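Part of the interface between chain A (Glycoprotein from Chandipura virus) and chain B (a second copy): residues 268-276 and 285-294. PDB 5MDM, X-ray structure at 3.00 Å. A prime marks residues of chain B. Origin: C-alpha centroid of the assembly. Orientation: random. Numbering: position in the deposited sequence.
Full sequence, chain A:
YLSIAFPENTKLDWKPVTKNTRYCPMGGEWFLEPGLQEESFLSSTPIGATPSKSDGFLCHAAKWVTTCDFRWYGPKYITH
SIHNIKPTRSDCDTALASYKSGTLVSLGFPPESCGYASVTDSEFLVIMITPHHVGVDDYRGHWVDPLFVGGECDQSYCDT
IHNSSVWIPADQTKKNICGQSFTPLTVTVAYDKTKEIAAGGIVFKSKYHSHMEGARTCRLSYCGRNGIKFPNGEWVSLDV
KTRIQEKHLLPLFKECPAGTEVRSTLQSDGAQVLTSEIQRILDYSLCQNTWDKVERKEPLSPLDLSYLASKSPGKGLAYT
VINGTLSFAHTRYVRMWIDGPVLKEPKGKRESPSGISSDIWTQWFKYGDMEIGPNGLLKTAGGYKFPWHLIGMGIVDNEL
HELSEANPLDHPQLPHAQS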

# COMPACT_ATOMS: atom_id res chain seq x y z
N SER A 268 7.95 4.10 11.86
CA SER A 268 7.25 5.28 12.34
C SER A 268 5.97 5.50 11.55
O SER A 268 5.15 6.34 11.91
N ASP A 269 5.81 4.74 10.46
CA ASP A 269 4.62 4.84 9.62
C ASP A 269 3.42 4.28 10.36
O ASP A 269 3.55 3.30 11.09
N GLY A 270 2.26 4.90 10.17
CA GLY A 270 1.07 4.55 10.92
C GLY A 270 0.61 3.14 10.66
O GLY A 270 0.19 2.43 11.57
N ALA A 271 0.67 2.73 9.39
CA ALA A 271 0.33 1.36 9.02
C ALA A 271 1.25 0.41 9.77
O ALA A 271 0.82 -0.60 10.34
N GLN A 272 2.52 0.78 9.79
CA GLN A 272 3.53 0.01 10.50
C GLN A 272 3.28 -0.04 12.00
O GLN A 272 3.43 -1.10 12.59
N VAL A 273 2.90 1.07 12.61
CA VAL A 273 2.61 1.02 14.04
C VAL A 273 1.39 0.15 14.33
O VAL A 273 1.40 -0.60 15.30
N LEU A 274 0.36 0.22 13.49
CA LEU A 274 -0.81 -0.64 13.67
C LEU A 274 -0.40 -2.11 13.62
O LEU A 274 -0.69 -2.89 14.53
N THR A 275 0.29 -2.47 12.54
CA THR A 275 0.73 -3.84 12.35
C THR A 275 1.58 -4.30 13.52
O THR A 275 1.43 -5.42 14.01
N SER A 276 2.47 -3.42 13.98
CA SER A 276 3.35 -3.71 15.10
C SER A 276 2.56 -4.00 16.37
O SER A 276 2.81 -4.99 17.03
N SER B 285 -8.26 -1.09 8.91
CA SER B 285 -7.49 0.08 9.29
C SER B 285 -6.37 0.38 8.30
O SER B 285 -6.10 1.54 8.00
N LEU B 286 -5.72 -0.68 7.82
CA LEU B 286 -4.61 -0.53 6.87
C LEU B 286 -5.12 -0.02 5.53
O LEU B 286 -4.52 0.87 4.92
N CYS B 287 -6.23 -0.60 5.08
CA CYS B 287 -6.86 -0.15 3.84
C CYS B 287 -7.18 1.33 3.95
O CYS B 287 -6.79 2.14 3.09
N GLN B 288 -7.87 1.69 5.02
CA GLN B 288 -8.27 3.07 5.25
C GLN B 288 -7.06 3.98 5.35
O GLN B 288 -7.13 5.14 4.96
N ASN B 289 -5.96 3.45 5.86
CA ASN B 289 -4.74 4.22 5.97
C ASN B 289 -4.22 4.55 4.58
O ASN B 289 -3.82 5.68 4.29
N THR B 290 -4.25 3.56 3.70
CA THR B 290 -3.85 3.79 2.31
C THR B 290 -4.76 4.81 1.62
O THR B 290 -4.26 5.69 0.92
N TRP B 291 -6.07 4.72 1.84
CA TRP B 291 -6.98 5.72 1.29
C TRP B 291 -6.72 7.12 1.85
O TRP B 291 -6.84 8.10 1.13
N ASP B 292 -6.38 7.20 3.13
CA ASP B 292 -5.96 8.46 3.73
C ASP B 292 -4.77 9.01 2.95
O ASP B 292 -4.75 10.20 2.61
N LYS B 293 -3.80 8.15 2.68
CA LYS B 293 -2.65 8.55 1.88
C LYS B 293 -3.06 9.07 0.50
O LYS B 293 -2.55 10.08 0.03
N VAL B 294 -4.00 8.36 -0.13
CA VAL B 294 -4.48 8.75 -1.45
C VAL B 294 -5.12 10.14 -1.43
O VAL B 294 -4.78 11.00 -2.25

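This is a small antiparallel helix-to-helix contact between two copies of the Chandipura virus glycoprotein, with a leucine packed against the backbone and short side chains of the opposing helix and a single salt bridge at one end. The helix that starts at Gly270 and the helix carrying residues 285′ to 294′ run at 172°, and their axes approach to 9.8 Å. The two stretches bury 301 Å² in all, a modest contact. The backbones come nearest where the CA atoms of Ala271 and Leu286′ lie 5.7 Å apart, and there a small residue faces a large one.

Leu286′ gives up the most surface of any residue here. Its CA-to-CB bond points sideways, but with chi1 in m and chi2 in t the end of the side chain comes nearer the partner helix. Leu286′ CD2 lies 3.7 Å from Ala271 CB, an apolar contact, and 3.6 Å from Ala271 O. The same methyl, Leu286′ CD2, is 3.8 Å from Thr275 OG1, one helical turn further along. A hydroxyl facing a methyl could be a cost, but Thr275, in the m rotamer, donates from OG1 to Ala271 O at 2.9 Å. Its polar group is therefore satisfied within its own helix while it packs against the leucine.

Leu274 points toward the partner and extends the apolar patch, again with chi1 m and chi2 t. Leu274 CD1 rests 3.6 Å from Ser285′ CB, so the serine meets it through carbon; Ser285′, also m, has its hydroxyl hydrogen-bonded elsewhere in the structure. The two leucines meet more loosely, with Leu274 CD1 and Leu286′ CD2 4.5 Å apart.

Toward the N-terminus of the chain A helix the contact turns polar. Asp269, with chi1 in t, does two jobs with its carboxylate. Asp269 OD2 accepts from Ala271 N at 2.9 Å, capping the helix, while Asp269 OD1 takes a hydrogen bond from Lys293′ NZ at 3.3 Å that forms part of a salt bridge. The lysine points toward the partner, and after chi1 in m its remaining chi angles are all t, an extended chain that carries the amine across the gap. Its NZ is also hydrogen-bonded elsewhere in the structure.

Asn289′, chi1 t, points in between the leucine and the lysine on its helix. Asn289′ OD1 lies 3.9 Å from Ala271 CB and 4.2 Å from Asp269 OD2, and it makes no hydrogen bond across the stretches. Gly270 lies alongside, with its C atom 4.5 Å from Asn289′ ND2. A CB at Gly270 would point toward the partner and would have room, so close packing does not by itself require the glycine.

The rule to read from this contact is economical: set an alanine where the backbones come nearest, let a leucine from the other helix cover it, and let one capping aspartate also bind a long, extended lysine.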

# COMPACT_ATOMS: atom_id res chain seq x y z
CB SER A 268 8.14 6.51 12.24
OG SER A 268 8.34 6.87 10.89
CB ASP A 269 4.82 4.11 8.29
CG ASP A 269 3.67 4.34 7.32
OD1 ASP A 269 3.95 4.62 6.13
OD2 ASP A 269 2.50 4.23 7.74
CB ALA A 271 0.48 1.17 7.54
CB GLN A 272 4.93 0.55 10.19
CG GLN A 272 5.38 0.27 8.77
CD GLN A 272 5.38 -1.21 8.46
OE1 GLN A 272 5.78 -2.02 9.29
NE2 GLN A 272 4.90 -1.56 7.28
CB VAL A 273 2.49 2.41 14.75
CG1 VAL A 273 3.68 3.26 14.39
CG2 VAL A 273 1.20 3.11 14.40
CB LEU A 274 -1.88 -0.37 12.62
CG LEU A 274 -2.61 0.97 12.66
CD1 LEU A 274 -3.55 1.09 11.47
CD2 LEU A 274 -3.36 1.16 13.96
CB THR A 275 1.56 -3.98 11.08
OG1 THR A 275 0.83 -3.44 9.97
CG2 THR A 275 1.85 -5.43 10.82
CB SER A 276 4.31 -2.55 15.35
OG SER A 276 5.36 -2.57 14.41
CB SER B 285 -6.90 -0.12 10.68
OG SER B 285 -7.91 -0.44 11.62
CB LEU B 286 -3.86 -1.85 6.69
CG LEU B 286 -3.12 -2.37 7.92
CD1 LEU B 286 -2.70 -3.79 7.70
CD2 LEU B 286 -1.91 -1.52 8.25
CB CYS B 287 -8.13 -0.96 3.60
SG CYS B 287 -9.11 -0.43 2.19
CB GLN B 288 -9.13 3.19 6.50
CG GLN B 288 -10.47 2.49 6.40
CD GLN B 288 -11.42 3.20 5.46
OE1 GLN B 288 -11.05 4.17 4.80
NE2 GLN B 288 -12.65 2.73 5.40
CB ASN B 289 -3.69 3.46 6.77
CG ASN B 289 -2.54 4.34 7.18
OD1 ASN B 289 -1.52 4.40 6.50
ND2 ASN B 289 -2.70 5.03 8.30
CB THR B 290 -3.80 2.48 1.51
OG1 THR B 290 -2.66 1.72 1.93
CG2 THR B 290 -3.68 2.77 0.03
CB TRP B 291 -8.45 5.33 1.48
CG TRP B 291 -8.95 4.23 0.58
CD1 TRP B 291 -9.62 3.10 0.96
CD2 TRP B 291 -8.84 4.16 -0.85
NE1 TRP B 291 -9.92 2.33 -0.14
CE2 TRP B 291 -9.45 2.96 -1.26
CE3 TRP B 291 -8.27 4.99 -1.82
CZ2 TRP B 291 -9.52 2.57 -2.60
CZ3 TRP B 291 -8.34 4.60 -3.15
CH2 TRP B 291 -8.96 3.40 -3.52
CB ASP B 292 -5.55 8.27 5.19
CG ASP B 292 -6.73 8.11 6.12
OD1 ASP B 292 -7.84 8.52 5.72
OD2 ASP B 292 -6.55 7.58 7.24
CB LYS B 293 -1.65 7.41 1.72
CG LYS B 293 -0.71 7.21 2.90
CD LYS B 293 0.56 6.48 2.47
CE LYS B 293 1.36 5.98 3.65
NZ LYS B 293 2.60 5.28 3.22
CB VAL B 294 -5.46 7.71 -2.03
CG1 VAL B 294 -6.19 8.27 -3.23
CG2 VAL B 294 -4.73 6.44 -2.40